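Local coordinates for protein 2-dehydropantoate 2-reductase, putative (Enterococcus faecalis, PDB 2EW2) that probably catalyses the NADPH-dependent reduction of 2-dehydropantoate (ketopantoate) to (R)-pantoate, the second step in making pantoate for pantothenate biosynthesis, at residues Ile68-Gln74 and Ala93-Thr99; Ile98-Val104 and Val121-Leu127. The contacts are given in a common frame with arbitrary orientation. Where two conformers were deposited one is given. Residues are numbered along the deposited sequence.

Interaction 1 of 2, residues Ile68-Gln74 and Ala93-Thr99; sequences IDHQNEQ and AIQPMIT
Ile68-Gln74 form an irregular loop with a type I turn from Asp69 to Asn72 (Asn72 N to Asp69 O 2.9 Å); Ala93-Thr99 carries the end of helix 84-94 into a 3-10 segment at 95-97. CA atoms pair Ile68 with Ile94 (6.1 Å), His70 with Pro96 (5.0 Å) and Gln74 with Met97 (4.2 Å). Asp69 OD1 accepts from Gln71 N (2.9 Å), an Asx turn. The contact packs the loop entering strand 77-80 of the Rossmann-type domain against the C-terminal end of the helix leaving that strand. Ile68 (mm) puts CG2 4.0 Å from Pro96 CG and 3.9 Å from CG of Met97, a selenomethionine. Pro96 CB lies over the His70 ring face, 3.7 Å from its centroid (CH-pi). Two waters join the backbones, water 1 bridging Ile68 O and Ala93 O (2.6 Å to each), water 2 Asn72 O (2.7 Å) and Pro96 O (2.6 Å); water 3 ties Gln74 NE2 (2.7 Å) to Pro96 O (2.8 Å) and Ile98 O (2.7 Å).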
ATOM      1  N   ILE B  68      41.974   7.354   1.560  1.00 28.61           N
ATOM      2  CA  ILE B  68      42.020   8.114   2.805  1.00 27.74           C
ATOM      3  C   ILE B  68      42.490   7.244   3.972  1.00 27.69           C
ATOM      4  O   ILE B  68      41.992   6.143   4.181  1.00 28.25           O
ATOM      5  CB  ILE B  68      40.640   8.772   3.120  1.00 27.65           C
ATOM      6  CG1 ILE B  68      40.207   9.710   1.980  1.00 26.30           C
ATOM      7  CG2 ILE B  68      40.653   9.496   4.474  1.00 26.25           C
ATOM      8  CD1 ILE B  68      41.078  10.972   1.825  1.00 27.89           C
ATOM      9  N   ASP B  69      43.454   7.741   4.731  1.00 27.63           N
ATOM     10  CA  ASP B  69      43.894   7.054   5.932  1.00 27.63           C
ATOM     11  C   ASP B  69      44.330   8.049   6.992  1.00 27.09           C
ATOM     12  O   ASP B  69      44.167   9.269   6.818  1.00 26.72           O
ATOM     13  CB  ASP B  69      45.005   6.027   5.626  1.00 28.42           C
ATOM     14  CG  ASP B  69      46.250   6.655   5.006  1.00 29.10           C
ATOM     15  OD1 ASP B  69      46.579   7.832   5.280  1.00 28.09           O
ATOM     16  OD2 ASP B  69      46.920   5.935   4.242  1.00 32.84           O
ATOM     17  N   HIS B  70      44.897   7.541   8.083  1.00 26.17           N
ATOM     18  CA  HIS B  70      45.259   8.398   9.202  1.00 25.93           C
ATOM     19  C   HIS B  70      46.488   9.275   8.957  1.00 26.20           C
ATOM     20  O   HIS B  70      46.880  10.062   9.818  1.00 25.72           O
ATOM     21  CB  HIS B  70      45.308   7.608  10.521  1.00 26.02           C
ATOM     22  CG  HIS B  70      43.967   7.459  11.163  1.00 24.18           C
ATOM     23  ND1 HIS B  70      43.035   6.542  10.729  1.00 23.44           N
ATOM     24  CD2 HIS B  70      43.376   8.152  12.167  1.00 24.80           C
ATOM     25  CE1 HIS B  70      41.939   6.653  11.461  1.00 24.79           C
ATOM     26  NE2 HIS B  70      42.116   7.628  12.335  1.00 24.83           N
ATOM     27  N   GLN B  71      47.045   9.204   7.752  1.00 26.83           N
ATOM     28  CA  GLN B  71      48.040  10.197   7.349  1.00 28.00           C
ATOM     29  C   GLN B  71      47.412  11.419   6.674  1.00 27.51           C
ATOM     30  O   GLN B  71      48.089  12.416   6.430  1.00 26.73           O
ATOM     31  CB  GLN B  71      49.126   9.556   6.488  1.00 29.24           C
ATOM     32  CG  GLN B  71      49.914   8.506   7.296  1.00 32.93           C
ATOM     33  CD  GLN B  71      51.212   8.124   6.645  1.00 38.04           C
ATOM     34  OE1 GLN B  71      51.739   8.855   5.807  1.00 40.58           O
ATOM     35  NE2 GLN B  71      51.747   6.969   7.029  1.00 40.98           N
ATOM     36  N   ASN B  72      46.110  11.337   6.388  1.00 26.80           N
ATOM     37  CA  ASN B  72      45.377  12.499   5.899  1.00 26.40           C
ATOM     38  C   ASN B  72      45.105  13.517   6.992  1.00 26.46           C
ATOM     39  O   ASN B  72      45.089  13.177   8.170  1.00 25.78           O
ATOM     40  CB  ASN B  72      44.078  12.076   5.217  1.00 26.09           C
ATOM     41  CG  ASN B  72      44.314  11.535   3.833  1.00 25.40           C
ATOM     42  OD1 ASN B  72      44.489  12.299   2.878  1.00 28.71           O
ATOM     43  ND2 ASN B  72      44.343  10.221   3.710  1.00 22.10           N
ATOM     44  N   GLU B  73      44.898  14.765   6.584  1.00 27.02           N
ATOM     45  CA  GLU B  73      44.640  15.863   7.506  1.00 28.19           C
ATOM     46  C   GLU B  73      43.307  15.653   8.199  1.00 27.55           C
ATOM     47  O   GLU B  73      42.374  15.135   7.595  1.00 27.32           O
ATOM     48  CB  GLU B  73      44.580  17.197   6.748  1.00 29.25           C
ATOM     49  CG  GLU B  73      45.906  17.640   6.138  1.00 34.16           C
ATOM     50  CD  GLU B  73      46.654  18.613   7.031  1.00 41.60           C
ATOM     51  OE1 GLU B  73      46.219  19.790   7.140  1.00 45.57           O
ATOM     52  OE2 GLU B  73      47.681  18.206   7.621  1.00 44.81           O
ATOM     53  N   GLN B  74      43.228  16.051   9.468  1.00 26.75           N
ATOM     54  CA  GLN B  74      41.960  16.067  10.201  1.00 26.36           C
ATOM     55  C   GLN B  74      41.351  17.442  10.002  1.00 24.83           C
ATOM     56  O   GLN B  74      42.057  18.452  10.065  1.00 24.63           O
ATOM     57  CB  GLN B  74      42.202  15.789  11.688  1.00 26.62           C
ATOM     58  CG  GLN B  74      42.837  14.424  11.957  1.00 27.72           C
ATOM     59  CD  GLN B  74      43.078  14.162  13.440  1.00 28.51           C
ATOM     60  OE1 GLN B  74      43.570  15.035  14.170  1.00 31.42           O
ATOM     61  NE2 GLN B  74      42.718  12.953  13.896  1.00 27.51           N
ATOM     62  N   ALA B  93      34.637   5.790   4.703  1.00 23.69           N
ATOM     63  CA  ALA B  93      35.980   5.961   4.148  1.00 23.69           C
ATOM     64  C   ALA B  93      36.735   7.191   4.656  1.00 23.97           C
ATOM     65  O   ALA B  93      37.969   7.163   4.771  1.00 23.76           O
ATOM     66  CB  ALA B  93      35.912   5.987   2.616  1.00 24.19           C
ATOM     67  N   ILE B  94      36.016   8.282   4.938  1.00 23.47           N
ATOM     68  CA  ILE B  94      36.696   9.518   5.345  1.00 23.38           C
ATOM     69  C   ILE B  94      36.792   9.721   6.853  1.00 22.65           C
ATOM     70  O   ILE B  94      37.368  10.699   7.298  1.00 22.48           O
ATOM     71  CB  ILE B  94      36.147  10.772   4.617  1.00 23.77           C
ATOM     72  CG1 ILE B  94      34.713  11.084   5.049  1.00 22.43           C
ATOM     73  CG2 ILE B  94      36.216  10.558   3.113  1.00 24.50           C
ATOM     74  CD1 ILE B  94      34.169  12.387   4.356  1.00 23.68           C
ATOM     75  N   GLN B  95      36.272   8.765   7.626  1.00 22.48           N
ATOM     76  CA  GLN B  95      36.491   8.713   9.078  1.00 22.59           C
ATOM     77  C   GLN B  95      37.879   9.126   9.583  1.00 22.23           C
ATOM     78  O   GLN B  95      37.951   9.849  10.571  1.00 21.54           O
ATOM     79  CB  GLN B  95      36.178   7.327   9.634  1.00 22.78           C
ATOM     80  CG  GLN B  95      34.716   7.131   9.910  1.00 25.03           C
ATOM     81  CD  GLN B  95      34.456   5.844  10.649  1.00 25.22           C
ATOM     82  OE1 GLN B  95      34.068   5.869  11.811  1.00 26.38           O
ATOM     83  NE2 GLN B  95      34.669   4.714   9.978  1.00 22.74           N
ATOM     84  N   PRO B  96      38.976   8.665   8.935  1.00 21.89           N
ATOM     85  CA  PRO B  96      40.289   9.137   9.425  1.00 23.16           C
ATOM     86  C   PRO B  96      40.451  10.669   9.490  1.00 24.09           C
ATOM     87  O   PRO B  96      41.330  11.166  10.204  1.00 23.21           O
ATOM     88  CB  PRO B  96      41.287   8.528   8.421  1.00 22.85           C
ATOM     89  CG  PRO B  96      40.580   7.331   7.870  1.00 23.01           C
ATOM     90  CD  PRO B  96      39.124   7.718   7.817  1.00 21.90           C
HETATM   91  N   MSE B  97      39.592  11.413   8.790  1.00 24.56           N
HETATM   92  CA  MSE B  97      39.702  12.872   8.775  1.00 26.91           C
HETATM   93  C   MSE B  97      38.812  13.530   9.813  1.00 24.61           C
HETATM   94  O   MSE B  97      38.831  14.750   9.968  1.00 23.80           O
HETATM   95  CB  MSE B  97      39.397  13.433   7.377  1.00 26.09           C
HETATM   96  CG  MSE B  97      40.317  12.876   6.316  1.00 29.36           C
HETATM   97 SE   MSE B  97      39.823  13.550   4.533  0.85 34.97          SE
HETATM   98  CE  MSE B  97      40.746  15.284   4.583  1.00 33.22           C
ATOM     99  N   ILE B  98      38.053  12.706  10.528  1.00 23.61           N
ATOM    100  CA  ILE B  98      37.088  13.181  11.507  1.00 23.10           C
ATOM    101  C   ILE B  98      37.659  13.060  12.924  1.00 23.08           C
ATOM    102  O   ILE B  98      38.220  12.025  13.281  1.00 23.60           O
ATOM    103  CB  ILE B  98      35.744  12.376  11.416  1.00 22.67           C
ATOM    104  CG1 ILE B  98      35.125  12.527  10.023  1.00 22.93           C
ATOM    105  CG2 ILE B  98      34.749  12.818  12.504  1.00 22.08           C
ATOM    106  CD1 ILE B  98      33.974  11.533   9.718  1.00 23.02           C
ATOM    107  N   THR B  99      37.532  14.126  13.706  1.00 23.09           N
ATOM    108  CA  THR B  99      37.750  14.062  15.156  1.00 23.20           C
ATOM    109  C   THR B  99      36.438  14.410  15.851  1.00 24.19           C
ATOM    110  O   THR B  99      35.426  14.716  15.183  1.00 23.75           O
ATOM    111  CB  THR B  99      38.834  15.057  15.639  1.00 22.97           C
ATOM    112  OG1 THR B  99      38.311  16.396  15.657  1.00 21.81           O
ATOM    113  CG2 THR B  99      40.076  15.005  14.760  1.00 23.01           C
TER
HETATM  114  O   HOH W   1      39.553   5.220   4.163  1.00 31.16           O
HETATM  115  O   HOH W   2      43.927  11.529  10.031  1.00 29.97           O
HETATM  116  O   HOH W   3      40.822  11.307  12.931  1.00 25.68           O

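Interaction 2 of 2, residues Ile98-Val104 and Val121-Leu127; sequences ITEKTYV and VPKENIL
A type I turn from Thr99 to Thr102 leads Ile98-Val104 into strand 103-106; Val121-Leu127 passes through a 3-10 segment at 123-124 into strand 126-131. The two strands run parallel, Val104 bridging Ile126 (CA-CA 5.1 Å): Val104 N donates to Asn125 O (3.0 Å), and Leu127 N to Val104 O (2.7 Å). Ahead of the bridge the Asn125 side chain (chi1 m) reaches across, its ND2 donating to Glu100 O and Thr102 O, both at 2.9 Å. Within the turn, Thr102 OG1 accepts from Thr99 N (2.8 Å) and is also hydrogen-bonded to Val75 O; Thr99 OG1 accepts from Lys101 N (3.0 Å), an ST turn. Asn125 CB sits over the Tyr103 ring, 3.7 Å from its centroid (CH-pi); a water bonded to Tyr103 OH (2.6 Å) donates to Glu124 O (2.9 Å). In this beta-alpha-beta unit Leu117 of helix 114-117 covers Val104 and Ile126, helix 161-173 packs on Leu127 and stacks Phe163 on Tyr103, and the Tyr103 backbone pairs with Asp76 and, in strand 77-80, Ile78.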
ATOM      1  N   ILE B  98      38.053  12.706  10.528  1.00 23.61           N
ATOM      2  CA  ILE B  98      37.088  13.181  11.507  1.00 23.10           C
ATOM      3  C   ILE B  98      37.659  13.060  12.924  1.00 23.08           C
ATOM      4  O   ILE B  98      38.220  12.025  13.281  1.00 23.60           O
ATOM      5  CB  ILE B  98      35.744  12.376  11.416  1.00 22.67           C
ATOM      6  CG1 ILE B  98      35.125  12.527  10.023  1.00 22.93           C
ATOM      7  CG2 ILE B  98      34.749  12.818  12.504  1.00 22.08           C
ATOM      8  CD1 ILE B  98      33.974  11.533   9.718  1.00 23.02           C
ATOM      9  N   THR B  99      37.532  14.126  13.706  1.00 23.09           N
ATOM     10  CA  THR B  99      37.750  14.062  15.156  1.00 23.20           C
ATOM     11  C   THR B  99      36.438  14.410  15.851  1.00 24.19           C
ATOM     12  O   THR B  99      35.426  14.716  15.183  1.00 23.75           O
ATOM     13  CB  THR B  99      38.834  15.057  15.639  1.00 22.97           C
ATOM     14  OG1 THR B  99      38.311  16.396  15.657  1.00 21.81           O
ATOM     15  CG2 THR B  99      40.076  15.005  14.760  1.00 23.01           C
ATOM     16  N   GLU B 100      36.479  14.418  17.187  1.00 24.38           N
ATOM     17  CA  GLU B 100      35.372  14.853  18.026  1.00 25.36           C
ATOM     18  C   GLU B 100      34.950  16.281  17.724  1.00 24.94           C
ATOM     19  O   GLU B 100      33.819  16.647  18.005  1.00 24.43           O
ATOM     20  CB  GLU B 100      35.766  14.761  19.513  1.00 26.15           C
ATOM     21  CG  GLU B 100      37.263  15.044  19.754  1.00 30.55           C
ATOM     22  CD  GLU B 100      37.576  15.467  21.169  1.00 36.74           C
ATOM     23  OE1 GLU B 100      36.873  15.017  22.105  1.00 37.66           O
ATOM     24  OE2 GLU B 100      38.535  16.263  21.336  1.00 40.63           O
ATOM     25  N   LYS B 101      35.862  17.091  17.184  1.00 24.88           N
ATOM     26  CA  LYS B 101      35.568  18.497  16.876  1.00 25.68           C
ATOM     27  C   LYS B 101      35.102  18.735  15.420  1.00 24.06           C
ATOM     28  O   LYS B 101      34.832  19.863  15.039  1.00 24.35           O
ATOM     29  CB  LYS B 101      36.774  19.402  17.215  1.00 26.14           C
ATOM     30  CG  LYS B 101      37.209  19.363  18.712  1.00 28.49           C
ATOM     31  CD  LYS B 101      38.377  20.335  18.977  1.00 29.38           C
ATOM     32  CE  LYS B 101      38.719  20.491  20.489  1.00 33.80           C
ATOM     33  NZ  LYS B 101      37.547  20.905  21.350  1.00 37.97           N
ATOM     34  N   THR B 102      35.021  17.681  14.613  1.00 22.01           N
ATOM     35  CA  THR B 102      34.610  17.808  13.223  1.00 20.48           C
ATOM     36  C   THR B 102      33.095  17.971  13.077  1.00 20.44           C
ATOM     37  O   THR B 102      32.340  17.230  13.687  1.00 20.39           O
ATOM     38  CB  THR B 102      35.096  16.622  12.390  1.00 20.11           C
ATOM     39  OG1 THR B 102      36.516  16.502  12.529  1.00 18.96           O
ATOM     40  CG2 THR B 102      34.780  16.847  10.923  1.00 19.05           C
ATOM     41  N   TYR B 103      32.670  18.956  12.285  1.00 19.90           N
ATOM     42  CA  TYR B 103      31.268  19.159  11.956  1.00 19.76           C
ATOM     43  C   TYR B 103      31.020  18.747  10.517  1.00 19.23           C
ATOM     44  O   TYR B 103      31.942  18.739   9.695  1.00 18.71           O
ATOM     45  CB  TYR B 103      30.882  20.632  12.130  1.00 20.86           C
ATOM     46  CG  TYR B 103      30.648  21.051  13.567  1.00 22.90           C
ATOM     47  CD1 TYR B 103      31.712  21.186  14.473  1.00 22.39           C
ATOM     48  CD2 TYR B 103      29.347  21.349  14.022  1.00 23.75           C
ATOM     49  CE1 TYR B 103      31.470  21.597  15.811  1.00 24.15           C
ATOM     50  CE2 TYR B 103      29.107  21.749  15.328  1.00 23.49           C
ATOM     51  CZ  TYR B 103      30.166  21.884  16.211  1.00 23.26           C
ATOM     52  OH  TYR B 103      29.890  22.268  17.508  1.00 26.15           O
ATOM     53  N   VAL B 104      29.783  18.369  10.215  1.00 18.19           N
ATOM     54  CA  VAL B 104      29.388  18.106   8.825  1.00 18.17           C
ATOM     55  C   VAL B 104      28.195  19.006   8.461  1.00 17.75           C
ATOM     56  O   VAL B 104      27.261  19.208   9.271  1.00 17.11           O
ATOM     57  CB  VAL B 104      29.073  16.586   8.570  1.00 18.81           C
ATOM     58  CG1 VAL B 104      27.992  16.098   9.528  1.00 19.38           C
ATOM     59  CG2 VAL B 104      28.632  16.329   7.105  1.00 18.41           C
ATOM     60  N   VAL B 121      30.127  11.022  12.544  1.00 27.91           N
ATOM     61  CA  VAL B 121      30.349  12.361  13.073  1.00 28.32           C
ATOM     62  C   VAL B 121      29.475  12.459  14.312  1.00 28.17           C
ATOM     63  O   VAL B 121      28.340  11.968  14.297  1.00 28.00           O
ATOM     64  CB  VAL B 121      29.926  13.459  12.034  1.00 28.36           C
ATOM     65  CG1 VAL B 121      30.179  14.862  12.567  1.00 28.76           C
ATOM     66  CG2 VAL B 121      30.656  13.272  10.680  1.00 28.63           C
ATOM     67  N   PRO B 122      29.980  13.091  15.394  1.00 28.03           N
ATOM     68  CA  PRO B 122      29.131  13.222  16.573  1.00 27.67           C
ATOM     69  C   PRO B 122      27.799  13.890  16.214  1.00 27.60           C
ATOM     70  O   PRO B 122      27.792  14.874  15.477  1.00 26.74           O
ATOM     71  CB  PRO B 122      29.946  14.149  17.487  1.00 28.26           C
ATOM     72  CG  PRO B 122      31.365  13.970  17.053  1.00 27.73           C
ATOM     73  CD  PRO B 122      31.306  13.723  15.588  1.00 28.56           C
ATOM     74  N   LYS B 123      26.686  13.370  16.736  0.50 27.47           N
ATOM     75  CA  LYS B 123      25.343  13.885  16.390  0.50 27.37           C
ATOM     76  C   LYS B 123      25.177  15.378  16.682  0.50 26.78           C
ATOM     77  O   LYS B 123      24.426  16.071  15.992  0.50 26.67           O
ATOM     78  CB  LYS B 123      24.238  13.063  17.085  0.50 27.78           C
ATOM     79  CG  LYS B 123      22.800  13.364  16.612  0.50 28.18           C
ATOM     80  CD  LYS B 123      21.735  12.569  17.413  0.50 28.23           C
ATOM     81  CE  LYS B 123      20.369  12.569  16.699  0.50 28.06           C
ATOM     82  NZ  LYS B 123      19.408  11.571  17.258  0.50 30.03           N
ATOM     83  N   GLU B 124      25.909  15.876  17.681  1.00 26.17           N
ATOM     84  CA  GLU B 124      25.838  17.293  18.076  1.00 24.96           C
ATOM     85  C   GLU B 124      26.445  18.238  17.035  1.00 23.00           C
ATOM     86  O   GLU B 124      26.193  19.458  17.059  1.00 22.01           O
ATOM     87  CB  GLU B 124      26.577  17.496  19.415  1.00 25.51           C
ATOM     88  CG  GLU B 124      25.968  16.767  20.614  1.00 29.88           C
ATOM     89  CD  GLU B 124      26.445  15.334  20.760  1.00 33.80           C
ATOM     90  OE1 GLU B 124      27.382  14.907  20.035  1.00 34.30           O
ATOM     91  OE2 GLU B 124      25.871  14.632  21.619  1.00 37.07           O
ATOM     92  N   ASN B 125      27.248  17.661  16.141  1.00 20.94           N
ATOM     93  CA  ASN B 125      28.060  18.412  15.181  1.00 19.82           C
ATOM     94  C   ASN B 125      27.498  18.350  13.770  1.00 18.85           C
ATOM     95  O   ASN B 125      28.201  18.613  12.806  1.00 18.53           O
ATOM     96  CB  ASN B 125      29.505  17.859  15.131  1.00 19.56           C
ATOM     97  CG  ASN B 125      30.258  17.985  16.450  1.00 21.07           C
ATOM     98  OD1 ASN B 125      29.714  18.434  17.459  1.00 20.90           O
ATOM     99  ND2 ASN B 125      31.525  17.548  16.443  1.00 19.90           N
ATOM    100  N   ILE B 126      26.231  17.987  13.635  1.00 18.65           N
ATOM    101  CA  ILE B 126      25.639  17.900  12.313  1.00 18.21           C
ATOM    102  C   ILE B 126      24.811  19.139  11.983  1.00 17.73           C
ATOM    103  O   ILE B 126      23.901  19.521  12.743  1.00 17.43           O
ATOM    104  CB  ILE B 126      24.794  16.606  12.155  1.00 18.82           C
ATOM    105  CG1 ILE B 126      25.681  15.371  12.404  1.00 17.52           C
ATOM    106  CG2 ILE B 126      24.159  16.544  10.738  1.00 18.36           C
ATOM    107  CD1 ILE B 126      24.877  14.098  12.537  1.00 19.09           C
ATOM    108  N   LEU B 127      25.133  19.744  10.844  1.00 16.97           N
ATOM    109  CA  LEU B 127      24.389  20.893  10.305  1.00 17.45           C
ATOM    110  C   LEU B 127      23.690  20.468   9.027  1.00 17.65           C
ATOM    111  O   LEU B 127      24.181  19.589   8.300  1.00 18.28           O
ATOM    112  CB  LEU B 127      25.344  22.051   9.961  1.00 17.27           C
ATOM    113  CG  LEU B 127      26.501  22.384  10.919  1.00 17.23           C
ATOM    114  CD1 LEU B 127      27.414  23.494  10.367  1.00 16.28           C
ATOM    115  CD2 LEU B 127      25.969  22.751  12.271  1.00 16.62           C
TER
HETATM  116  O   HOH W   4      27.944  20.990  18.759  1.00 30.77           O

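From the N terminus, the chain first runs through 68-74, strand 77-80 and helix 84-94; interaction 1 closes this excursion where 93-99 returns beside the loop that began it. Interaction 2 then opens at the shared residues Ile98 and Thr99 and closes the next one, through strand 103-106 and helix 114-117, at the start of strand 126-131. The two loops therefore follow in series, neither nested nor crossed, with centres 13 Å apart. Where they touch, Met97 O packs 3.9 Å from Thr102 OG1. Together the contacts tie three consecutive parallel strands, 77-80, 103-106 and 126-131, to their connections within the N-terminal Rossmann-type domain.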